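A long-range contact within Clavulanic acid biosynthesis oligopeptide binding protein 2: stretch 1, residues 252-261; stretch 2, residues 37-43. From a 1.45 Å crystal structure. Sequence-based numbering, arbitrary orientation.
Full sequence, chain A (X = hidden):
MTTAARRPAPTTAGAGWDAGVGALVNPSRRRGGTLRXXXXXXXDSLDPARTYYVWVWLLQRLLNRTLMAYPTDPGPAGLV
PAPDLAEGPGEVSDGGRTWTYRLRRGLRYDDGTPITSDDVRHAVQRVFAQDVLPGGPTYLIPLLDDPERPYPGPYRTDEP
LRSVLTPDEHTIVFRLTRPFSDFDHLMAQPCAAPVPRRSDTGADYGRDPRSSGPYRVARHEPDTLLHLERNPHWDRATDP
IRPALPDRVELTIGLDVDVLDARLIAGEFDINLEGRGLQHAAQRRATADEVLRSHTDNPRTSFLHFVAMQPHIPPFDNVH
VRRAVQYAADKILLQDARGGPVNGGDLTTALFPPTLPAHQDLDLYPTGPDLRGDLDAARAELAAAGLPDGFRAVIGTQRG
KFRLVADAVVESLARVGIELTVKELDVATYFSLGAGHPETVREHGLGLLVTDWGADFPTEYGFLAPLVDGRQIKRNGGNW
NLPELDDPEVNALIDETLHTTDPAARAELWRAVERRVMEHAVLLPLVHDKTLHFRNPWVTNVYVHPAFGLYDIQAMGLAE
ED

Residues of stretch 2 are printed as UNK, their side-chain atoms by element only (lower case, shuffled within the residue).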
# COMPACT_ATOMS: atom_id res chain seq x y z
N THR A 252 -20.83 0.10 -8.48
CA THR A 252 -20.95 -0.42 -9.84
C THR A 252 -19.56 -0.87 -10.29
O THR A 252 -18.59 -0.12 -10.18
CB THR A 252 -21.52 0.65 -10.80
OG1 THR A 252 -22.87 0.94 -10.41
CG2 THR A 252 -21.51 0.18 -12.24
N ILE A 253 -19.49 -2.11 -10.80
CA ILE A 253 -18.23 -2.79 -11.08
C ILE A 253 -18.07 -3.12 -12.56
O ILE A 253 -19.05 -3.47 -13.24
CB ILE A 253 -18.16 -4.12 -10.29
CG1 ILE A 253 -18.24 -3.85 -8.78
CG2 ILE A 253 -16.89 -4.91 -10.64
CD1 ILE A 253 -18.46 -5.10 -7.93
N GLY A 254 -16.85 -3.00 -13.07
CA GLY A 254 -16.49 -3.59 -14.36
C GLY A 254 -16.41 -2.67 -15.56
O GLY A 254 -16.24 -3.13 -16.69
N LEU A 255 -16.51 -1.36 -15.33
CA LEU A 255 -16.43 -0.39 -16.42
C LEU A 255 -15.02 -0.22 -16.97
O LEU A 255 -14.04 -0.25 -16.22
CB LEU A 255 -16.95 0.98 -15.98
CG LEU A 255 -18.41 1.08 -15.52
CD1 LEU A 255 -18.78 2.53 -15.34
CD2 LEU A 255 -19.33 0.40 -16.51
N ASP A 256 -14.93 -0.02 -18.28
CA ASP A 256 -13.70 0.44 -18.92
C ASP A 256 -13.26 1.71 -18.20
O ASP A 256 -14.10 2.52 -17.80
CB ASP A 256 -13.95 0.71 -20.40
CG ASP A 256 -12.83 1.50 -21.04
OD1 ASP A 256 -11.81 0.88 -21.42
OD2 ASP A 256 -12.97 2.73 -21.17
N VAL A 257 -11.95 1.90 -18.04
CA VAL A 257 -11.44 3.02 -17.25
C VAL A 257 -11.83 4.40 -17.80
O VAL A 257 -12.08 5.32 -17.03
CB VAL A 257 -9.91 2.93 -17.01
CG1 VAL A 257 -9.59 1.82 -16.00
CG2 VAL A 257 -9.13 2.74 -18.32
N ASP A 258 -11.91 4.54 -19.12
CA ASP A 258 -12.31 5.82 -19.71
C ASP A 258 -13.81 6.05 -19.64
O ASP A 258 -14.25 7.18 -19.43
CB ASP A 258 -11.79 5.96 -21.14
CG ASP A 258 -10.28 6.02 -21.21
OD1 ASP A 258 -9.69 6.94 -20.60
OD2 ASP A 258 -9.69 5.13 -21.85
N VAL A 259 -14.57 4.97 -19.81
CA VAL A 259 -16.02 4.97 -19.57
C VAL A 259 -16.30 5.43 -18.13
O VAL A 259 -17.15 6.30 -17.90
CB VAL A 259 -16.62 3.57 -19.83
CG1 VAL A 259 -18.03 3.43 -19.27
CG2 VAL A 259 -16.63 3.26 -21.32
N LEU A 260 -15.57 4.86 -17.18
CA LEU A 260 -15.69 5.23 -15.77
C LEU A 260 -15.49 6.73 -15.55
O LEU A 260 -16.34 7.38 -14.94
CB LEU A 260 -14.69 4.43 -14.94
CG LEU A 260 -14.80 4.50 -13.41
CD1 LEU A 260 -14.12 3.29 -12.79
CD2 LEU A 260 -14.22 5.79 -12.83
N ASP A 261 -14.38 7.27 -16.05
CA ASP A 261 -14.07 8.69 -15.89
C ASP A 261 -15.17 9.58 -16.46
O ASP A 261 -15.56 10.57 -15.85
CB ASP A 261 -12.77 9.06 -16.59
CG ASP A 261 -11.54 8.55 -15.86
OD1 ASP A 261 -11.63 8.14 -14.68
OD2 ASP A 261 -10.45 8.59 -16.48
N UNK A 37 -20.74 4.49 -5.83
CA UNK A 37 -19.32 4.29 -6.10
C UNK A 37 -19.14 3.52 -7.39
O UNK A 37 -20.05 2.83 -7.86
c UNK A 37 -18.65 3.54 -4.94
c UNK A 37 -18.09 5.57 -3.56
c UNK A 37 -18.06 3.30 -2.52
c UNK A 37 -18.73 4.18 -3.55
N UNK A 38 -17.95 3.64 -7.98
CA UNK A 38 -17.65 2.92 -9.21
C UNK A 38 -16.21 2.39 -9.18
O UNK A 38 -15.33 2.97 -8.54
c UNK A 38 -17.96 3.79 -10.46
c UNK A 38 -17.91 2.96 -11.74
c UNK A 38 -17.04 5.01 -10.53
N UNK A 39 -16.00 1.26 -9.85
CA UNK A 39 -14.69 0.64 -9.97
C UNK A 39 -14.61 -0.04 -11.33
O UNK A 39 -15.63 -0.49 -11.87
o UNK A 39 -13.26 -1.10 -9.02
c UNK A 39 -14.48 -0.40 -8.86
N UNK A 40 -13.40 -0.12 -11.88
CA UNK A 40 -13.18 -0.84 -13.13
C UNK A 40 -12.98 -2.33 -12.89
O UNK A 40 -13.04 -3.12 -13.82
c UNK A 40 -11.99 -0.25 -13.90
o UNK A 40 -10.75 -0.66 -13.35
N UNK A 41 -12.73 -2.69 -11.63
CA UNK A 41 -12.43 -4.06 -11.25
C UNK A 41 -13.30 -4.51 -10.07
O UNK A 41 -13.70 -3.70 -9.24
c UNK A 41 -10.97 -4.20 -10.90
N UNK A 42 -13.58 -5.80 -10.02
CA UNK A 42 -14.27 -6.40 -8.88
C UNK A 42 -13.31 -6.47 -7.70
O UNK A 42 -12.09 -6.41 -7.87
c UNK A 42 -14.74 -7.81 -9.26
o UNK A 42 -16.49 -9.36 -8.79
c UNK A 42 -15.93 -8.30 -8.43
o UNK A 42 -16.30 -7.67 -7.43
N UNK A 43 -13.86 -6.59 -6.49
CA UNK A 43 -13.05 -6.88 -5.32
C UNK A 43 -12.29 -8.19 -5.54
O UNK A 43 -12.77 -9.09 -6.24
c UNK A 43 -14.66 -5.68 -3.78
c UNK A 43 -14.90 -8.16 -4.11
c UNK A 43 -13.92 -6.99 -4.03
O HOH W 1 -23.03 2.82 -8.34

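Position 37 carries four side-chain carbons, forked at the second. The side chain starts sideways to stretch 1 and its end leads away; even CB is 5.4 Å from Thr252 N. Thr252 N donates to the backbone O of position 37 at 2.9 Å. Water 1 donates to that same O and also hydrogen-bonds Thr252 OG1. The residue is Leu37.

Position 38 has three side-chain carbons, one on CA carrying the other two. The two methyl carbons lie against Leu255 and Leu260. A fork at CB with no oxygen means valine, Val38. It pairs with Thr252 in a parallel bridge, side chains on the same face of the sheet. CG2 lies 3.7 Å from Leu255 CD1, and CG1 lies 3.7 Å from Leu260 CG.

Position 39 has one carbon and then one oxygen. The backbone N donates to Thr252 O at 3.0 Å, and the backbone O accepts from Gly254 N at 3.0 Å. The side chain keeps back: its CB is 4.3 Å from Thr252 O. This is Ser39. Its OG donates to the backbone O of position 41 at 2.6 Å.

Position 40 has one carbon and one oxygen. Its CB sits 3.1 Å from Leu255 O and 3.8 Å from Val257 CG1. The residue is Ser40. Its OG is hydrogen-bonded elsewhere in the structure.

Position 41 has a single side-chain carbon, which points away from stretch 1. Its backbone C lies 3.7 Å from Ile253 CG2. The residue is Ala41.

Position 42 has two carbons, the second carrying two oxygens: a short carboxylate. One oxygen lies 3.4 Å from Ile253 CD1. The residue is Asp42, and that oxygen is OD1.

Position 43 has three carbons, one carrying the other two. It makes no contact with stretch 1. This is Val43. Its N makes a weak bond to Asp42 OD1, 2.8 Å at 124°.

The contact joins segments at least 211 residues apart in sequence. Three backbone hydrogen bonds set the register, alternating in direction as a parallel pairing requires. Gly254 has phi/psi of 102/8, where a CB would jam against the carbonyl O of Ile253. A helix follows, capped by Asp256 OD2, which accepts from Val259 N at 3.1 Å. From that helix Leu260 points toward stretch 2, and its CD1 lies 3.6 Å from Ser40 N. Backbone pairing aligns the strands, while leucine and valine side chains pack beside them.

Stretch 2 37-43: LVSSADV
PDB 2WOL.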